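Side-chain contacts in epidermin biosynthesis protein EpiD (Staphylococcus aureus, PDB 3QJG), which probably catalyses the FMN-dependent oxidative decarboxylation of the C-terminal cysteine of the epidermin precursor peptide: residues 13-18 / 116-121; 85-90 / 127-132; 90-95 / 101-106. One frame throughout, in Å; residues are numbered along the deposited sequence.

Interaction 1: 13-18 / 116-121; sequences CGSVNS and FPNMNL. With FMN (flavin mononucleotide), chain M.
Asn17 and Asn118 meet through their side-chain amides, which cross at about a right angle with their planes 76° apart. Asn17 ND2 donates to Asn118 OD1 over 2.9 Å, and an N-H...O angle of 171° makes the bond nearly straight. The acceptor lies in the amide plane of Asn17, and the donor arrives in the carbonyl plane of Asn118, on a lone pair of OD1. That oxygen also accepts from the backbone N of Ala165, so two donors fix the rotation of the Asn118 amide. Between 13-18 and 116-121 the contact is thus polar.

The opposite end of the same amide serves the flavin. With CG anti to the backbone N (chi1 -164°), Asn118 turns ND2 to FMN O4 at 3.1 Å, while its backbone O accepts a hydrogen bond from FMN N3 (2.7 Å). Ser15 OG is a second donor to FMN O4, at 2.6 Å. Ser15 OG and Asn118 ND2 lie 3.0 Å apart, but the angle is too poor for a bond: they converge on one carbonyl oxygen rather than on each other. At the phosphate end of the cofactor, Gly14 N reaches O3P at 2.9 Å.

Val16 CG2 packs on the flavin methyl C7M at 3.8 Å. Met119 CB packs against the pyrimidine part of the flavin, 3.7 Å from FMN N3.

Pro117, Met119 and Asn120 fit the start of the PXMNXXMW signature of this flavoprotein family. Residues 13-18 form the turn leaving strand 7-12 for helix 21-28. Residues 116-121 run from the end of strand 113-120 into helix 121-124. Strand 79-85 lies between strands 7-12 and 113-120 in the mixed sheet, parallel to both, and its Pro84 touches both Ser18 and Asn118.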
loop_
_atom_site.group_PDB
_atom_site.type_symbol
_atom_site.label_atom_id
_atom_site.label_comp_id
_atom_site.label_asym_id
_atom_site.label_seq_id
_atom_site.Cartn_x
_atom_site.Cartn_y
_atom_site.Cartn_z
ATOM N N CYS A 13 20.446 20.902 9.757
ATOM C CA CYS A 13 21.017 19.949 8.834
ATOM C C CYS A 13 21.133 18.547 9.495
ATOM O O CYS A 13 20.801 18.369 10.681
ATOM C CB CYS A 13 22.351 20.462 8.372
ATOM S SG CYS A 13 22.347 22.010 7.427
ATOM N N GLY A 14 21.644 17.587 8.736
ATOM C CA GLY A 14 21.789 16.183 9.150
ATOM C C GLY A 14 22.921 15.829 10.113
ATOM O O GLY A 14 23.987 15.267 9.737
ATOM N N SER A 15 22.661 16.113 11.372
ATOM C CA SER A 15 23.641 15.959 12.461
ATOM C C SER A 15 22.859 15.691 13.722
ATOM O O SER A 15 21.726 16.174 13.864
ATOM C CB SER A 15 24.435 17.288 12.614
ATOM O OG SER A 15 25.327 17.307 13.712
ATOM N N VAL A 16 23.476 15.003 14.679
ATOM C CA VAL A 16 22.792 14.694 15.909
ATOM C C VAL A 16 22.553 15.959 16.759
ATOM O O VAL A 16 21.619 15.997 17.522
ATOM C CB VAL A 16 23.490 13.585 16.751
ATOM C CG1 VAL A 16 22.792 13.460 18.131
ATOM C CG2 VAL A 16 23.406 12.266 16.029
ATOM N N ASN A 17 23.400 16.973 16.609
ATOM C CA ASN A 17 23.196 18.243 17.300
ATOM C C ASN A 17 21.879 18.969 16.967
ATOM O O ASN A 17 21.373 19.722 17.808
ATOM C CB ASN A 17 24.421 19.167 17.248
ATOM C CG ASN A 17 25.454 18.879 18.402
ATOM O OD1 ASN A 17 25.120 18.257 19.422
ATOM N ND2 ASN A 17 26.692 19.328 18.224
ATOM N N SER A 18 21.247 18.637 15.841
ATOM C CA SER A 18 19.862 19.105 15.571
ATOM C C SER A 18 18.850 18.737 16.624
ATOM O O SER A 18 17.825 19.362 16.747
ATOM C CB SER A 18 19.395 18.602 14.219
ATOM O OG SER A 18 20.046 19.349 13.203
ATOM N N PHE A 116 26.733 28.166 11.485
ATOM C CA PHE A 116 27.328 27.583 12.675
ATOM C C PHE A 116 27.762 26.159 12.374
ATOM O O PHE A 116 26.993 25.223 12.534
ATOM C CB PHE A 116 26.320 27.601 13.798
ATOM C CG PHE A 116 25.898 28.966 14.189
ATOM C CD1 PHE A 116 26.555 29.653 15.201
ATOM C CD2 PHE A 116 24.845 29.594 13.539
ATOM C CE1 PHE A 116 26.144 30.930 15.561
ATOM C CE2 PHE A 116 24.387 30.877 13.938
ATOM C CZ PHE A 116 25.045 31.546 14.928
ATOM N N PRO A 117 28.995 25.991 11.870
ATOM C CA PRO A 117 29.493 24.714 11.443
ATOM C C PRO A 117 29.544 23.660 12.544
ATOM O O PRO A 117 29.792 23.969 13.745
ATOM C CB PRO A 117 30.926 25.007 10.993
ATOM C CG PRO A 117 31.111 26.476 10.951
ATOM C CD PRO A 117 29.954 27.105 11.675
ATOM N N ASN A 118 29.345 22.405 12.135
ATOM C CA ASN A 118 29.201 21.304 13.082
ATOM C C ASN A 118 29.571 20.003 12.408
ATOM O O ASN A 118 28.845 19.510 11.557
ATOM C CB ASN A 118 27.770 21.278 13.603
ATOM C CG ASN A 118 27.615 20.415 14.868
ATOM O OD1 ASN A 118 27.517 20.948 15.977
ATOM N ND2 ASN A 118 27.571 19.071 14.694
ATOM N N MET A 119 30.751 19.474 12.707
ATOM C CA MET A 119 31.217 18.347 11.941
ATOM C C MET A 119 32.511 17.809 12.485
ATOM O O MET A 119 33.234 18.508 13.187
ATOM C CB MET A 119 31.398 18.784 10.504
ATOM C CG MET A 119 32.509 19.834 10.327
ATOM S SD MET A 119 32.624 20.480 8.651
ATOM C CE MET A 119 31.257 21.575 8.655
ATOM N N ASN A 120 32.800 16.551 12.185
ATOM C CA ASN A 120 34.086 15.965 12.549
ATOM C C ASN A 120 35.219 16.843 12.063
ATOM O O ASN A 120 35.152 17.398 10.975
ATOM C CB ASN A 120 34.243 14.583 11.926
ATOM C CG ASN A 120 35.446 13.876 12.423
ATOM O OD1 ASN A 120 36.484 13.882 11.766
ATOM N ND2 ASN A 120 35.341 13.281 13.606
ATOM N N LEU A 121 36.251 16.988 12.873
ATOM C CA LEU A 121 37.438 17.747 12.460
ATOM C C LEU A 121 37.994 17.388 11.062
ATOM O O LEU A 121 38.488 18.264 10.359
ATOM C CB LEU A 121 38.548 17.531 13.471
ATOM C CG LEU A 121 39.789 18.382 13.298
ATOM C CD1 LEU A 121 39.384 19.831 13.273
ATOM C CD2 LEU A 121 40.719 18.078 14.466
HETATM N N1 FMN M . 27.600 15.571 8.878
HETATM C C2 FMN M . 28.118 16.773 9.286
HETATM O O2 FMN M . 28.625 17.522 8.459
HETATM N N3 FMN M . 28.111 17.119 10.599
HETATM C C4 FMN M . 27.585 16.288 11.540
HETATM O O4 FMN M . 27.637 16.676 12.683
HETATM C C4A FMN M . 27.059 15.053 11.171
HETATM N N5 FMN M . 26.506 14.179 12.085
HETATM C C5A FMN M . 25.948 13.016 11.657
HETATM C C6 FMN M . 25.440 12.118 12.586
HETATM C C7 FMN M . 24.876 10.935 12.155
HETATM C C7M FMN M . 24.278 9.946 13.113
HETATM C C8 FMN M . 24.852 10.643 10.786
HETATM C C8M FMN M . 24.302 9.343 10.252
HETATM C C9 FMN M . 25.405 11.511 9.867
HETATM C C9A FMN M . 25.959 12.709 10.292
HETATM N N10 FMN M . 26.535 13.569 9.359
HETATM C C10 FMN M . 27.067 14.727 9.809
HETATM C "C1'" FMN M . 26.580 13.305 7.876
HETATM C "C2'" FMN M . 25.518 14.125 7.149
HETATM O "O2'" FMN M . 24.232 13.932 7.768
HETATM C "C3'" FMN M . 25.594 13.735 5.718
HETATM O "O3'" FMN M . 26.860 14.121 5.130
HETATM C "C4'" FMN M . 24.434 14.331 4.922
HETATM O "O4'" FMN M . 24.595 14.065 3.538
HETATM C "C5'" FMN M . 24.357 15.819 5.015
HETATM O "O5'" FMN M . 23.121 16.179 4.425
HETATM P P FMN M . 22.484 17.638 4.649
HETATM O O1P FMN M . 21.541 17.872 3.510
HETATM O O2P FMN M . 23.589 18.644 4.667
HETATM O O3P FMN M . 21.592 17.805 5.807
#

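Interaction 2: 85-90 / 127-132; sequences ATSNTI and PVTQNN. With FMN (flavin mononucleotide), chain M.
Ser87 and Thr129 face each other with hydroxyl oxygens OG and OG1 3.1 Å apart, the closest approach of 85-90 to 127-132 and the tight part of the contact. Each has a firmer partner: Ser87 OG is hydrogen-bonded to His107 NE2 of the third subunit, and Thr129 OG1 to Met123 O. The pair is therefore part of a buried polar cluster that includes the subunit interface.

Beside it the packing is looser. The CG2 methyl of Ile90 stops 4.6 Å from Thr129 CG2 and 4.8 Å from Asn132 CB; Ile90 packs instead on Ile133 and Leu136 further along the helix. On the more open side of helix 127-138, Gln130 and Asn131 are partly exposed, although Asn131 ND2 still hydrogen-bonds to Tyr139 OH of the third subunit.

Residues 84-89, PATSNT, correspond to the PASANT signature of this flavoprotein family, and they run from the end of strand 79-85 through the N-cap into the first turn of helix 87-94. Thr86 is that N-cap: Thr89 N donates to Thr86 OG1 over 3.1 Å at 165°.

Another face of 85-90 meets the cofactor. A chi1 of 54° places Thr86 OG1 between its backbone N and carbonyl carbon, where it can accept that capping bond and also donate to FMN O2P at 2.6 Å. Asn88 ND2 meets the same O2P at 2.9 Å and 172°, and Thr89 OG1 at 2.8 Å. Three side chains thus grip one phosphate oxygen at a helix N-terminus, whose dipole would favour the negative charge. Ser87 N, at 2.9 Å, donates to the flavin O2 instead.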
loop_
_atom_site.group_PDB
_atom_site.type_symbol
_atom_site.label_atom_id
_atom_site.label_comp_id
_atom_site.label_asym_id
_atom_site.label_seq_id
_atom_site.Cartn_x
_atom_site.Cartn_y
_atom_site.Cartn_z
ATOM N N ALA A 85 25.286 23.221 11.017
ATOM C CA ALA A 85 25.595 23.295 9.639
ATOM C C ALA A 85 26.563 22.190 9.372
ATOM O O ALA A 85 27.653 22.220 9.945
ATOM C CB ALA A 85 26.268 24.663 9.265
ATOM N N THR A 86 26.141 21.252 8.504
ATOM C CA THR A 86 26.959 20.195 7.995
ATOM C C THR A 86 27.918 20.693 6.976
ATOM O O THR A 86 27.665 21.721 6.291
ATOM C CB THR A 86 26.127 19.109 7.281
ATOM O OG1 THR A 86 25.293 19.701 6.268
ATOM C CG2 THR A 86 25.269 18.345 8.282
ATOM N N SER A 87 28.999 19.932 6.833
ATOM C CA SER A 87 29.904 20.153 5.751
ATOM C C SER A 87 29.237 20.144 4.354
ATOM O O SER A 87 29.565 21.004 3.507
ATOM C CB SER A 87 30.985 19.095 5.801
ATOM O OG SER A 87 32.032 19.492 4.984
ATOM N N ASN A 88 28.302 19.203 4.099
ATOM C CA ASN A 88 27.611 19.151 2.813
ATOM C C ASN A 88 26.886 20.394 2.493
ATOM O O ASN A 88 26.991 20.862 1.354
ATOM C CB ASN A 88 26.618 17.955 2.786
ATOM C CG ASN A 88 25.662 17.985 1.646
ATOM O OD1 ASN A 88 26.036 17.699 0.542
ATOM N ND2 ASN A 88 24.322 18.220 1.943
ATOM N N THR A 89 26.014 20.862 3.433
ATOM C CA THR A 89 25.308 22.069 3.214
ATOM C C THR A 89 26.263 23.284 2.983
ATOM O O THR A 89 26.061 24.045 2.044
ATOM C CB THR A 89 24.284 22.308 4.315
ATOM O OG1 THR A 89 23.206 21.362 4.181
ATOM C CG2 THR A 89 23.745 23.724 4.293
ATOM N N ILE A 90 27.346 23.414 3.742
ATOM C CA ILE A 90 28.269 24.560 3.567
ATOM C C ILE A 90 28.858 24.545 2.120
ATOM O O ILE A 90 28.897 25.581 1.397
ATOM C CB ILE A 90 29.352 24.544 4.698
ATOM C CG1 ILE A 90 28.747 25.048 5.999
ATOM C CG2 ILE A 90 30.663 25.330 4.348
ATOM C CD1 ILE A 90 29.542 24.701 7.240
ATOM N N PRO A 127 40.501 20.469 2.809
ATOM C CA PRO A 127 40.787 21.754 2.137
ATOM C C PRO A 127 39.673 22.294 1.271
ATOM O O PRO A 127 39.655 23.498 0.999
ATOM C CB PRO A 127 41.987 21.482 1.238
ATOM C CG PRO A 127 42.361 20.046 1.412
ATOM C CD PRO A 127 41.334 19.362 2.316
ATOM N N VAL A 128 38.782 21.414 0.820
ATOM C CA VAL A 128 37.668 21.822 0.029
ATOM C C VAL A 128 36.783 22.597 0.943
ATOM O O VAL A 128 36.445 23.726 0.620
ATOM C CB VAL A 128 36.949 20.629 -0.591
ATOM C CG1 VAL A 128 35.751 21.117 -1.363
ATOM C CG2 VAL A 128 38.040 19.884 -1.602
ATOM N N THR A 129 36.458 22.023 2.108
ATOM C CA THR A 129 35.601 22.720 3.069
ATOM C C THR A 129 36.262 24.046 3.486
ATOM O O THR A 129 35.609 25.077 3.584
ATOM C CB THR A 129 35.281 21.857 4.287
ATOM O OG1 THR A 129 34.739 20.620 3.846
ATOM C CG2 THR A 129 34.245 22.554 5.206
ATOM N N GLN A 130 37.580 24.033 3.673
ATOM C CA GLN A 130 38.262 25.275 4.063
ATOM C C GLN A 130 38.233 26.308 2.956
ATOM O O GLN A 130 38.254 27.469 3.232
ATOM C CB GLN A 130 39.743 25.027 4.444
ATOM C CG GLN A 130 39.978 24.394 5.801
ATOM C CD GLN A 130 41.392 23.839 5.909
ATOM O OE1 GLN A 130 42.086 23.657 4.895
ATOM N NE2 GLN A 130 41.834 23.579 7.131
ATOM N N ASN A 131 38.286 25.903 1.698
ATOM C CA ASN A 131 38.242 26.875 0.593
ATOM C C ASN A 131 36.837 27.549 0.489
ATOM O O ASN A 131 36.697 28.733 0.170
ATOM C CB ASN A 131 38.453 26.169 -0.702
ATOM C CG ASN A 131 39.837 25.641 -0.852
ATOM O OD1 ASN A 131 40.735 25.985 -0.092
ATOM N ND2 ASN A 131 40.034 24.809 -1.837
ATOM N N ASN A 132 35.822 26.721 0.691
ATOM C CA ASN A 132 34.433 27.145 0.624
ATOM C C ASN A 132 34.034 28.063 1.736
ATOM O O ASN A 132 33.279 29.003 1.516
ATOM C CB ASN A 132 33.525 25.910 0.530
ATOM C CG ASN A 132 33.492 25.317 -0.864
ATOM O OD1 ASN A 132 33.874 25.981 -1.808
ATOM N ND2 ASN A 132 33.015 24.068 -1.005
HETATM N N1 FMN M . 27.600 15.571 8.878
HETATM C C2 FMN M . 28.118 16.773 9.286
HETATM O O2 FMN M . 28.625 17.522 8.459
HETATM N N3 FMN M . 28.111 17.119 10.599
HETATM C C4 FMN M . 27.585 16.288 11.540
HETATM O O4 FMN M . 27.637 16.676 12.683
HETATM C C4A FMN M . 27.059 15.053 11.171
HETATM N N5 FMN M . 26.506 14.179 12.085
HETATM C C5A FMN M . 25.948 13.016 11.657
HETATM C C6 FMN M . 25.440 12.118 12.586
HETATM C C7 FMN M . 24.876 10.935 12.155
HETATM C C7M FMN M . 24.278 9.946 13.113
HETATM C C8 FMN M . 24.852 10.643 10.786
HETATM C C8M FMN M . 24.302 9.343 10.252
HETATM C C9 FMN M . 25.405 11.511 9.867
HETATM C C9A FMN M . 25.959 12.709 10.292
HETATM N N10 FMN M . 26.535 13.569 9.359
HETATM C C10 FMN M . 27.067 14.727 9.809
HETATM C "C1'" FMN M . 26.580 13.305 7.876
HETATM C "C2'" FMN M . 25.518 14.125 7.149
HETATM O "O2'" FMN M . 24.232 13.932 7.768
HETATM C "C3'" FMN M . 25.594 13.735 5.718
HETATM O "O3'" FMN M . 26.860 14.121 5.130
HETATM C "C4'" FMN M . 24.434 14.331 4.922
HETATM O "O4'" FMN M . 24.595 14.065 3.538
HETATM C "C5'" FMN M . 24.357 15.819 5.015
HETATM O "O5'" FMN M . 23.121 16.179 4.425
HETATM P P FMN M . 22.484 17.638 4.649
HETATM O O1P FMN M . 21.541 17.872 3.510
HETATM O O2P FMN M . 23.589 18.644 4.667
HETATM O O3P FMN M . 21.592 17.805 5.807
#

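Interaction 3: 90-95 / 101-106; sequences INKIAN and LLLTIC. With FMN (flavin mononucleotide), chain P.
Leu103 overlaps the aliphatic part of Lys92: its CD1 methyl lies 3.7 Å from Lys92 CD, and the two side chains cross at about a right angle. The lysine chain is bent at chi2 (-136°) and chi4, and this brings its far end round the leucine, with Lys92 NZ still only 3.9 Å from Leu103 CD1. The ammonium group itself is claimed by two carboxylates, in salt bridges to Asp99 of its own chain and to Asp99 of the third subunit.

The other branch of Leu103 serves a second neighbour. CD2 rests 4.0 Å from Ile93 CG1, so the leucine fork touches two successive residues of the helix, one methyl to each. Although the CB of Ile93 is not aimed at the second helix, its CG1 arm, anti to the carbonyl carbon, carries CD1 across to Cys106 CB at 4.0 Å. Ile82 of strand 79-85 touches both Ile93 and Cys106, and so closes the sheet side of this apolar row.

The segments 90-94 and 101-106 cross at -47° with axes 10.2 Å apart at their closest, a helix pair joined by a short connection. At the end of the first, Asn95 ND2 turns back to Asn91 O (2.7 Å).

On another face of the second helix, Thr104 OG1 accepts from O3' of FMN chain P over 2.8 Å and is also hydrogen-bonded to Asn100 O. The fourth subunit supplies many of that cofactor's other hydrogen bonds.

Across the pair itself the contact is mainly between methyl and methylene groups, and Lys92 NZ, though near Leu103 CD1, finds its polar partners in the aspartates. The direct contact probably rests on dispersion and burial, while the charge of Lys92 is probably balanced by the two aspartates at the subunit interface.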
loop_
_atom_site.group_PDB
_atom_site.type_symbol
_atom_site.label_atom_id
_atom_site.label_comp_id
_atom_site.label_asym_id
_atom_site.label_seq_id
_atom_site.Cartn_x
_atom_site.Cartn_y
_atom_site.Cartn_z
ATOM N N ILE A 90 27.346 23.414 3.742
ATOM C CA ILE A 90 28.269 24.560 3.567
ATOM C C ILE A 90 28.858 24.545 2.120
ATOM O O ILE A 90 28.897 25.581 1.397
ATOM C CB ILE A 90 29.352 24.544 4.698
ATOM C CG1 ILE A 90 28.747 25.048 5.999
ATOM C CG2 ILE A 90 30.663 25.330 4.348
ATOM C CD1 ILE A 90 29.542 24.701 7.240
ATOM N N ASN A 91 29.250 23.350 1.699
ATOM C CA ASN A 91 29.910 23.173 0.421
ATOM C C ASN A 91 28.900 23.290 -0.776
ATOM O O ASN A 91 29.246 23.756 -1.889
ATOM C CB ASN A 91 30.646 21.856 0.394
ATOM C CG ASN A 91 31.772 21.802 1.358
ATOM O OD1 ASN A 91 32.515 22.789 1.532
ATOM N ND2 ASN A 91 31.914 20.670 2.036
ATOM N N LYS A 92 27.678 22.855 -0.555
ATOM C CA LYS A 92 26.630 23.077 -1.544
ATOM C C LYS A 92 26.363 24.604 -1.657
ATOM O O LYS A 92 26.280 25.148 -2.776
ATOM C CB LYS A 92 25.344 22.328 -1.213
ATOM C CG LYS A 92 25.359 20.791 -1.395
ATOM C CD LYS A 92 24.158 20.273 -2.061
ATOM C CE LYS A 92 23.883 18.793 -2.059
ATOM N NZ LYS A 92 22.351 18.575 -2.001
ATOM N N ILE A 93 26.172 25.277 -0.515
ATOM C CA ILE A 93 26.015 26.718 -0.529
ATOM C C ILE A 93 27.205 27.454 -1.170
ATOM O O ILE A 93 26.987 28.324 -1.984
ATOM C CB ILE A 93 25.729 27.315 0.811
ATOM C CG1 ILE A 93 24.403 26.755 1.380
ATOM C CG2 ILE A 93 25.571 28.801 0.649
ATOM C CD1 ILE A 93 24.248 26.981 2.828
ATOM N N ALA A 94 28.447 27.064 -0.840
ATOM C CA ALA A 94 29.584 27.744 -1.394
ATOM C C ALA A 94 29.401 27.740 -2.898
ATOM O O ALA A 94 29.749 28.723 -3.524
ATOM C CB ALA A 94 30.925 27.082 -0.970
ATOM N N ASN A 95 28.809 26.673 -3.471
ATOM C CA ASN A 95 28.794 26.442 -4.962
ATOM C C ASN A 95 27.478 26.749 -5.639
ATOM O O ASN A 95 27.297 26.507 -6.808
ATOM C CB ASN A 95 29.155 24.999 -5.246
ATOM C CG ASN A 95 30.608 24.716 -5.034
ATOM O OD1 ASN A 95 31.437 25.083 -5.881
ATOM N ND2 ASN A 95 30.935 23.992 -3.945
ATOM N N LEU A 101 14.613 22.925 -0.404
ATOM C CA LEU A 101 14.082 24.212 -0.078
ATOM C C LEU A 101 15.052 25.043 0.819
ATOM O O LEU A 101 15.276 26.228 0.611
ATOM C CB LEU A 101 12.685 24.017 0.597
ATOM C CG LEU A 101 12.078 25.333 0.978
ATOM C CD1 LEU A 101 12.043 26.288 -0.292
ATOM C CD2 LEU A 101 10.630 25.046 1.698
ATOM N N LEU A 102 15.645 24.418 1.830
ATOM C CA LEU A 102 16.570 25.065 2.697
ATOM C C LEU A 102 17.717 25.703 1.951
ATOM O O LEU A 102 18.110 26.845 2.231
ATOM C CB LEU A 102 17.143 24.027 3.683
ATOM C CG LEU A 102 18.210 24.436 4.690
ATOM C CD1 LEU A 102 18.194 23.443 5.850
ATOM C CD2 LEU A 102 19.654 24.432 4.088
ATOM N N LEU A 103 18.280 24.959 1.016
ATOM C CA LEU A 103 19.443 25.442 0.310
ATOM C C LEU A 103 19.125 26.588 -0.644
ATOM O O LEU A 103 19.956 27.496 -0.848
ATOM C CB LEU A 103 20.102 24.332 -0.482
ATOM C CG LEU A 103 20.767 23.152 0.218
ATOM C CD1 LEU A 103 21.212 22.091 -0.814
ATOM C CD2 LEU A 103 21.945 23.649 0.993
ATOM N N THR A 104 17.958 26.504 -1.270
ATOM C CA THR A 104 17.443 27.565 -2.129
ATOM C C THR A 104 17.148 28.886 -1.374
ATOM O O THR A 104 17.410 29.991 -1.900
ATOM C CB THR A 104 16.127 27.105 -2.840
ATOM O OG1 THR A 104 16.395 25.879 -3.541
ATOM C CG2 THR A 104 15.566 28.146 -3.768
ATOM N N ILE A 105 16.555 28.767 -0.198
ATOM C CA ILE A 105 16.422 29.861 0.714
ATOM C C ILE A 105 17.752 30.543 1.024
ATOM O O ILE A 105 17.818 31.764 0.901
ATOM C CB ILE A 105 15.719 29.465 2.002
ATOM C CG1 ILE A 105 14.294 29.027 1.704
ATOM C CG2 ILE A 105 15.599 30.678 2.950
ATOM C CD1 ILE A 105 13.607 28.261 2.884
ATOM N N CYS A 106 18.821 29.769 1.277
ATOM C CA CYS A 106 20.114 30.352 1.658
ATOM C C CYS A 106 20.829 31.010 0.452
ATOM O O CYS A 106 21.479 32.071 0.557
ATOM C CB CYS A 106 21.001 29.306 2.389
ATOM S SG CYS A 106 20.253 28.716 3.962
HETATM N N1 FMN P . 14.278 28.412 -8.903
HETATM C C2 FMN P . 14.923 29.098 -9.906
HETATM O O2 FMN P . 16.190 29.075 -10.070
HETATM N N3 FMN P . 14.123 29.780 -10.791
HETATM C C4 FMN P . 12.752 29.850 -10.662
HETATM O O4 FMN P . 12.138 30.538 -11.483
HETATM C C4A FMN P . 12.125 29.167 -9.634
HETATM N N5 FMN P . 10.743 29.211 -9.432
HETATM C C5A FMN P . 10.141 28.477 -8.413
HETATM C C6 FMN P . 8.758 28.493 -8.220
HETATM C C7 FMN P . 8.155 27.745 -7.191
HETATM C C7M FMN P . 6.648 27.770 -6.972
HETATM C C8 FMN P . 8.977 26.996 -6.342
HETATM C C8M FMN P . 8.415 26.155 -5.217
HETATM C C9 FMN P . 10.354 26.979 -6.536
HETATM C C9A FMN P . 10.938 27.724 -7.561
HETATM N N10 FMN P . 12.316 27.716 -7.731
HETATM C C10 FMN P . 12.910 28.423 -8.766
HETATM C "C1'" FMN P . 13.195 26.942 -6.850
HETATM C "C2'" FMN P . 13.682 25.663 -7.519
HETATM O "O2'" FMN P . 12.662 24.798 -7.954
HETATM C "C3'" FMN P . 14.517 24.916 -6.507
HETATM O "O3'" FMN P . 15.730 25.589 -6.207
HETATM C "C4'" FMN P . 14.813 23.483 -7.014
HETATM O "O4'" FMN P . 15.669 22.857 -6.124
HETATM C "C5'" FMN P . 15.444 23.482 -8.349
HETATM O "O5'" FMN P . 15.768 22.162 -8.691
HETATM P P FMN P . 16.153 21.779 -10.201
HETATM O O1P FMN P . 16.849 20.363 -10.219
HETATM O O2P FMN P . 17.002 22.860 -10.679
HETATM O O3P FMN P . 14.937 21.867 -11.065
#

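In the fold
Interactions 1 and 2, with centres about 11 Å apart, share one FMN (chain M): 13-18 and 116-121 hold the flavin edge, 85-90 binds flavin O2, and both 13-18 and 85-90 reach the phosphate. They touch directly, Cys13 SG lying 3.4 Å from Thr89 OG1. Interactions 2 and 3, also about 11 Å apart between centres, both use helix 87-94 and share Ile90; Asn132 ND2 and Asn91 OD1, 2.9 Å apart, join them. The centres of interactions 1 and 3 are about 15 Å apart, linked through Met119 CE and Ile90 CD1 at 3.8 Å. Thr104 contacts a different FMN, just as Thr104 of the third subunit reaches FMN chain M, so each of these two pockets is completed across a subunit boundary.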